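Local coordinates for protein glycerol-3-phosphate dehydrogenase [NAD(P)+] (Coxiella burnetii, PDB 3K96) that probably catalyses the NAD(P)H-dependent reduction of dihydroxyacetone phosphate to sn-glycerol 3-phosphate, the precursor for phospholipid synthesis, at residues Phe28-Thr42 with Leu48-Tyr60. Sequence-based numbering, arbitrary orientation.
Sequences FKHPIAILGAGSWGT and LARKGQKVRLWSY
I34 and L57 meet at the apolar centre of the first beta-alpha-beta unit of a Rossmann fold, in which parallel strands 32-35 and 55-58 lie side by side and helix 39-49 connects them. The branch CG2 of I34 comes within 3.6 Å of L57 CD1. L57 holds its CG anti to the backbone N (chi1 -177°), which carries its methyls in under the glycine-rich turn: CD2 packs against A37 CB and lies 3.8 Å from T42 OG1. On the same sheet face, I34 CD1 reaches V55 CG1, while I32 CG2 touches both V55 CG2 and L48 CD1, the latter packed onto this face from helix 39-49. The other face carries A33, L35, R56 and W58; here L35 CB lies 3.9 Å from W58 CE3, and helix 93-97 covers both side chains.

Between the strands runs a regular parallel ladder, I32 N to K54 O, R56 N to I32 O, I34 N to R56 O (2.7 Å), W58 N to I34 O and, beyond the strand end, G36 N to W58 O. G36, G38 and G41 fit the GxGxxG pattern of dinucleotide-binding folds, consistent with the predicted NADPH contacts of S39 and W40. At the helix start, T42 N and T42 OG1 grip G38 O from opposite faces of its carbonyl plane, the hydroxyl at 2.7 Å.

At the polar edge, R56 runs extended alongside P31, its NH1 hydrogen-bonded to the carbonyl oxygens of S96 and E98. The Q53 amide stacks over one face of the F28 ring, the planes 16° apart, and donates to R192 O. Nearby, one water donates to both H30 O and K54 O, the latter at 2.9 Å.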
loop_
_atom_site.group_PDB
_atom_site.type_symbol
_atom_site.label_atom_id
_atom_site.label_comp_id
_atom_site.label_asym_id
_atom_site.label_seq_id
_atom_site.Cartn_x
_atom_site.Cartn_y
_atom_site.Cartn_z
ATOM N N PHE A 28 12.907 11.825 -32.728
ATOM C CA PHE A 28 12.368 10.492 -32.952
ATOM C C PHE A 28 12.375 10.146 -34.433
ATOM O O PHE A 28 11.397 9.618 -34.961
ATOM C CB PHE A 28 10.953 10.386 -32.395
ATOM C CG PHE A 28 10.770 11.122 -31.108
ATOM C CD1 PHE A 28 9.888 12.197 -31.030
ATOM C CD2 PHE A 28 11.532 10.804 -29.996
ATOM C CE1 PHE A 28 9.731 12.906 -29.841
ATOM C CE2 PHE A 28 11.383 11.513 -28.806
ATOM C CZ PHE A 28 10.480 12.561 -28.731
ATOM N N LYS A 29 13.474 10.461 -35.112
ATOM C CA LYS A 29 13.598 10.095 -36.513
ATOM C C LYS A 29 13.695 8.571 -36.605
ATOM O O LYS A 29 13.035 7.938 -37.428
ATOM C CB LYS A 29 14.836 10.728 -37.164
ATOM C CG LYS A 29 14.733 12.232 -37.460
ATOM C CD LYS A 29 15.932 12.709 -38.306
ATOM C CE LYS A 29 15.766 14.160 -38.785
ATOM N NZ LYS A 29 16.886 14.595 -39.673
ATOM N N HIS A 30 14.502 7.983 -35.735
ATOM C CA HIS A 30 14.709 6.546 -35.776
ATOM C C HIS A 30 13.637 5.749 -35.041
ATOM O O HIS A 30 13.057 6.226 -34.074
ATOM C CB HIS A 30 16.078 6.201 -35.209
ATOM C CG HIS A 30 17.201 6.896 -35.902
ATOM N ND1 HIS A 30 17.609 6.559 -37.175
ATOM C CD2 HIS A 30 18.009 7.907 -35.501
ATOM C CE1 HIS A 30 18.615 7.338 -37.531
ATOM N NE2 HIS A 30 18.880 8.161 -36.531
ATOM N N PRO A 31 13.373 4.525 -35.514
ATOM C CA PRO A 31 12.400 3.690 -34.845
ATOM C C PRO A 31 12.959 3.124 -33.555
ATOM O O PRO A 31 14.162 2.999 -33.416
ATOM C CB PRO A 31 12.152 2.549 -35.846
ATOM C CG PRO A 31 12.736 2.992 -37.135
ATOM C CD PRO A 31 13.841 3.924 -36.778
ATOM N N ILE A 32 12.088 2.825 -32.604
ATOM C CA ILE A 32 12.515 2.179 -31.373
ATOM C C ILE A 32 11.998 0.751 -31.465
ATOM O O ILE A 32 10.926 0.512 -32.025
ATOM C CB ILE A 32 12.021 2.926 -30.121
ATOM C CG1 ILE A 32 12.537 2.234 -28.838
ATOM C CG2 ILE A 32 10.511 3.059 -30.135
ATOM C CD1 ILE A 32 12.349 3.073 -27.601
ATOM N N ALA A 33 12.780 -0.209 -30.990
ATOM C CA ALA A 33 12.359 -1.600 -31.015
ATOM C C ALA A 33 11.938 -2.039 -29.613
ATOM O O ALA A 33 12.632 -1.751 -28.623
ATOM C CB ALA A 33 13.495 -2.519 -31.544
ATOM N N ILE A 34 10.790 -2.712 -29.540
ATOM C CA ILE A 34 10.307 -3.294 -28.285
ATOM C C ILE A 34 10.299 -4.809 -28.440
ATOM O O ILE A 34 9.566 -5.352 -29.265
ATOM C CB ILE A 34 8.900 -2.790 -27.918
ATOM C CG1 ILE A 34 8.970 -1.296 -27.561
ATOM C CG2 ILE A 34 8.339 -3.621 -26.779
ATOM C CD1 ILE A 34 7.644 -0.628 -27.306
ATOM N N LEU A 35 11.132 -5.476 -27.645
ATOM C CA LEU A 35 11.284 -6.916 -27.676
ATOM C C LEU A 35 10.425 -7.513 -26.559
ATOM O O LEU A 35 10.722 -7.329 -25.378
ATOM C CB LEU A 35 12.771 -7.293 -27.481
ATOM C CG LEU A 35 13.796 -6.584 -28.396
ATOM C CD1 LEU A 35 15.223 -7.131 -28.171
ATOM C CD2 LEU A 35 13.411 -6.662 -29.881
ATOM N N GLY A 36 9.365 -8.211 -26.949
ATOM C CA GLY A 36 8.392 -8.798 -26.002
ATOM C C GLY A 36 7.011 -8.230 -26.297
ATOM O O GLY A 36 6.718 -7.055 -26.003
ATOM N N ALA A 37 6.148 -9.064 -26.862
ATOM C CA ALA A 37 4.827 -8.626 -27.235
ATOM C C ALA A 37 3.760 -9.106 -26.272
ATOM O O ALA A 37 2.652 -9.499 -26.679
ATOM C CB ALA A 37 4.518 -9.055 -28.669
ATOM N N GLY A 38 4.097 -9.125 -24.986
ATOM C CA GLY A 38 3.106 -9.446 -23.958
ATOM C C GLY A 38 2.237 -8.194 -23.788
ATOM O O GLY A 38 2.357 -7.208 -24.562
ATOM N N SER A 39 1.383 -8.213 -22.769
ATOM C CA SER A 39 0.483 -7.091 -22.490
ATOM C C SER A 39 1.247 -5.794 -22.274
ATOM O O SER A 39 0.957 -4.768 -22.896
ATOM C CB SER A 39 -0.343 -7.381 -21.221
ATOM O OG SER A 39 -1.055 -8.604 -21.333
ATOM N N TRP A 40 2.220 -5.838 -21.374
ATOM C CA TRP A 40 2.980 -4.655 -21.026
ATOM C C TRP A 40 3.811 -4.148 -22.207
ATOM O O TRP A 40 3.778 -2.959 -22.514
ATOM C CB TRP A 40 3.808 -4.909 -19.756
ATOM C CG TRP A 40 4.571 -3.709 -19.208
ATOM C CD1 TRP A 40 5.852 -3.719 -18.716
ATOM C CD2 TRP A 40 4.126 -2.342 -19.119
ATOM N NE1 TRP A 40 6.225 -2.456 -18.323
ATOM C CE2 TRP A 40 5.183 -1.593 -18.550
ATOM C CE3 TRP A 40 2.936 -1.684 -19.433
ATOM C CZ2 TRP A 40 5.084 -0.231 -18.305
ATOM C CZ3 TRP A 40 2.852 -0.327 -19.204
ATOM C CH2 TRP A 40 3.915 0.387 -18.650
ATOM N N GLY A 41 4.547 -5.030 -22.866
ATOM C CA GLY A 41 5.334 -4.599 -24.052
ATOM C C GLY A 41 4.487 -3.920 -25.103
ATOM O O GLY A 41 4.868 -2.889 -25.670
ATOM N N THR A 42 3.300 -4.480 -25.337
ATOM C CA THR A 42 2.390 -3.952 -26.334
ATOM C C THR A 42 1.804 -2.606 -25.895
ATOM O O THR A 42 1.634 -1.710 -26.718
ATOM C CB THR A 42 1.252 -4.939 -26.633
ATOM O OG1 THR A 42 1.794 -6.204 -27.030
ATOM C CG2 THR A 42 0.348 -4.406 -27.743
ATOM N N LEU A 48 3.910 4.935 -27.241
ATOM C CA LEU A 48 4.828 5.603 -28.162
ATOM C C LEU A 48 4.241 5.770 -29.568
ATOM O O LEU A 48 4.302 6.852 -30.137
ATOM C CB LEU A 48 6.159 4.834 -28.244
ATOM C CG LEU A 48 6.922 4.679 -26.916
ATOM C CD1 LEU A 48 8.133 3.782 -27.063
ATOM C CD2 LEU A 48 7.312 6.033 -26.350
ATOM N N ALA A 49 3.678 4.705 -30.125
ATOM C CA ALA A 49 3.151 4.756 -31.495
ATOM C C ALA A 49 2.006 5.775 -31.627
ATOM O O ALA A 49 1.887 6.469 -32.653
ATOM C CB ALA A 49 2.743 3.334 -32.001
ATOM N N ARG A 50 1.199 5.912 -30.572
ATOM C CA ARG A 50 0.113 6.894 -30.579
ATOM C C ARG A 50 0.595 8.326 -30.688
ATOM O O ARG A 50 -0.156 9.199 -31.116
ATOM C CB ARG A 50 -0.776 6.763 -29.334
ATOM C CG ARG A 50 -1.731 5.583 -29.400
ATOM C CD ARG A 50 -2.274 5.260 -28.018
ATOM N NE ARG A 50 -3.200 4.137 -28.028
ATOM C CZ ARG A 50 -3.684 3.566 -26.926
ATOM N NH1 ARG A 50 -3.304 4.005 -25.727
ATOM N NH2 ARG A 50 -4.538 2.555 -27.017
ATOM N N LYS A 51 1.822 8.586 -30.269
ATOM C CA LYS A 51 2.366 9.937 -30.353
ATOM C C LYS A 51 2.997 10.152 -31.742
ATOM O O LYS A 51 3.495 11.229 -32.045
ATOM C CB LYS A 51 3.376 10.158 -29.219
ATOM C CG LYS A 51 2.748 9.923 -27.803
ATOM C CD LYS A 51 3.788 9.384 -26.795
ATOM C CE LYS A 51 4.578 10.423 -26.105
ATOM N NZ LYS A 51 3.797 11.020 -25.026
ATOM N N GLY A 52 2.960 9.124 -32.582
ATOM C CA GLY A 52 3.477 9.232 -33.947
ATOM C C GLY A 52 4.881 8.676 -34.119
ATOM O O GLY A 52 5.403 8.653 -35.231
ATOM N N GLN A 53 5.496 8.225 -33.025
ATOM C CA GLN A 53 6.822 7.625 -33.103
ATOM C C GLN A 53 6.732 6.276 -33.804
ATOM O O GLN A 53 5.750 5.544 -33.651
ATOM C CB GLN A 53 7.404 7.438 -31.697
ATOM C CG GLN A 53 7.571 8.736 -30.921
ATOM C CD GLN A 53 7.855 8.493 -29.452
ATOM O OE1 GLN A 53 8.500 7.504 -29.088
ATOM N NE2 GLN A 53 7.357 9.393 -28.589
ATOM N N LYS A 54 7.751 5.944 -34.579
ATOM C CA LYS A 54 7.800 4.661 -35.251
ATOM C C LYS A 54 8.216 3.615 -34.243
ATOM O O LYS A 54 9.223 3.789 -33.554
ATOM C CB LYS A 54 8.825 4.672 -36.385
ATOM C CG LYS A 54 8.560 5.738 -37.438
ATOM C CD LYS A 54 9.698 5.797 -38.465
ATOM C CE LYS A 54 9.592 7.042 -39.362
ATOM N NZ LYS A 54 9.807 8.312 -38.578
ATOM N N VAL A 55 7.468 2.523 -34.177
ATOM C CA VAL A 55 7.764 1.474 -33.252
ATOM C C VAL A 55 7.734 0.114 -33.897
ATOM O O VAL A 55 6.829 -0.191 -34.678
ATOM C CB VAL A 55 6.727 1.445 -32.086
ATOM C CG1 VAL A 55 7.083 0.336 -31.110
ATOM C CG2 VAL A 55 6.666 2.793 -31.388
ATOM N N ARG A 56 8.711 -0.716 -33.546
ATOM C CA ARG A 56 8.783 -2.084 -34.026
ATOM C C ARG A 56 8.631 -3.011 -32.817
ATOM O O ARG A 56 9.436 -2.972 -31.880
ATOM C CB ARG A 56 10.108 -2.365 -34.719
ATOM C CG ARG A 56 10.352 -1.528 -35.947
ATOM C CD ARG A 56 11.710 -1.856 -36.528
ATOM N NE ARG A 56 12.053 -0.994 -37.651
ATOM C CZ ARG A 56 13.174 -1.087 -38.358
ATOM N NH1 ARG A 56 14.090 -2.005 -38.059
ATOM N NH2 ARG A 56 13.377 -0.253 -39.374
ATOM N N LEU A 57 7.616 -3.857 -32.871
ATOM C CA LEU A 57 7.319 -4.782 -31.805
ATOM C C LEU A 57 7.645 -6.198 -32.229
ATOM O O LEU A 57 7.079 -6.698 -33.188
ATOM C CB LEU A 57 5.827 -4.681 -31.465
ATOM C CG LEU A 57 5.317 -5.532 -30.308
ATOM C CD1 LEU A 57 6.014 -5.124 -29.015
ATOM C CD2 LEU A 57 3.795 -5.386 -30.195
ATOM N N TRP A 58 8.530 -6.851 -31.498
ATOM C CA TRP A 58 8.953 -8.218 -31.797
ATOM C C TRP A 58 8.461 -9.208 -30.752
ATOM O O TRP A 58 8.412 -8.912 -29.553
ATOM C CB TRP A 58 10.475 -8.278 -31.840
ATOM C CG TRP A 58 11.090 -9.655 -32.017
ATOM C CD1 TRP A 58 11.291 -10.321 -33.200
ATOM C CD2 TRP A 58 11.648 -10.491 -30.991
ATOM N NE1 TRP A 58 11.906 -11.529 -32.969
ATOM C CE2 TRP A 58 12.141 -11.658 -31.623
ATOM C CE3 TRP A 58 11.772 -10.374 -29.592
ATOM C CZ2 TRP A 58 12.744 -12.699 -30.912
ATOM C CZ3 TRP A 58 12.380 -11.400 -28.886
ATOM C CH2 TRP A 58 12.858 -12.556 -29.550
ATOM N N SER A 59 8.099 -10.387 -31.233
ATOM C CA SER A 59 7.674 -11.468 -30.389
ATOM C C SER A 59 8.411 -12.712 -30.818
ATOM O O SER A 59 8.583 -12.944 -32.021
ATOM C CB SER A 59 6.174 -11.712 -30.557
ATOM O OG SER A 59 5.769 -12.836 -29.793
ATOM N N TYR A 60 8.826 -13.523 -29.849
ATOM C CA TYR A 60 9.502 -14.791 -30.152
ATOM C C TYR A 60 8.524 -15.944 -30.486
ATOM O O TYR A 60 8.951 -16.984 -30.998
ATOM C CB TYR A 60 10.484 -15.195 -29.043
ATOM C CG TYR A 60 9.952 -15.146 -27.621
ATOM C CD1 TYR A 60 9.262 -16.216 -27.081
ATOM C CD2 TYR A 60 10.195 -14.038 -26.807
ATOM C CE1 TYR A 60 8.799 -16.179 -25.781
ATOM C CE2 TYR A 60 9.733 -13.986 -25.512
ATOM C CZ TYR A 60 9.038 -15.059 -24.997
ATOM O OH TYR A 60 8.576 -15.021 -23.699
HETATM O O HOH W 1 10.483 6.405 -33.199
HETATM O O HOH W 2 6.928 -12.128 -27.073
#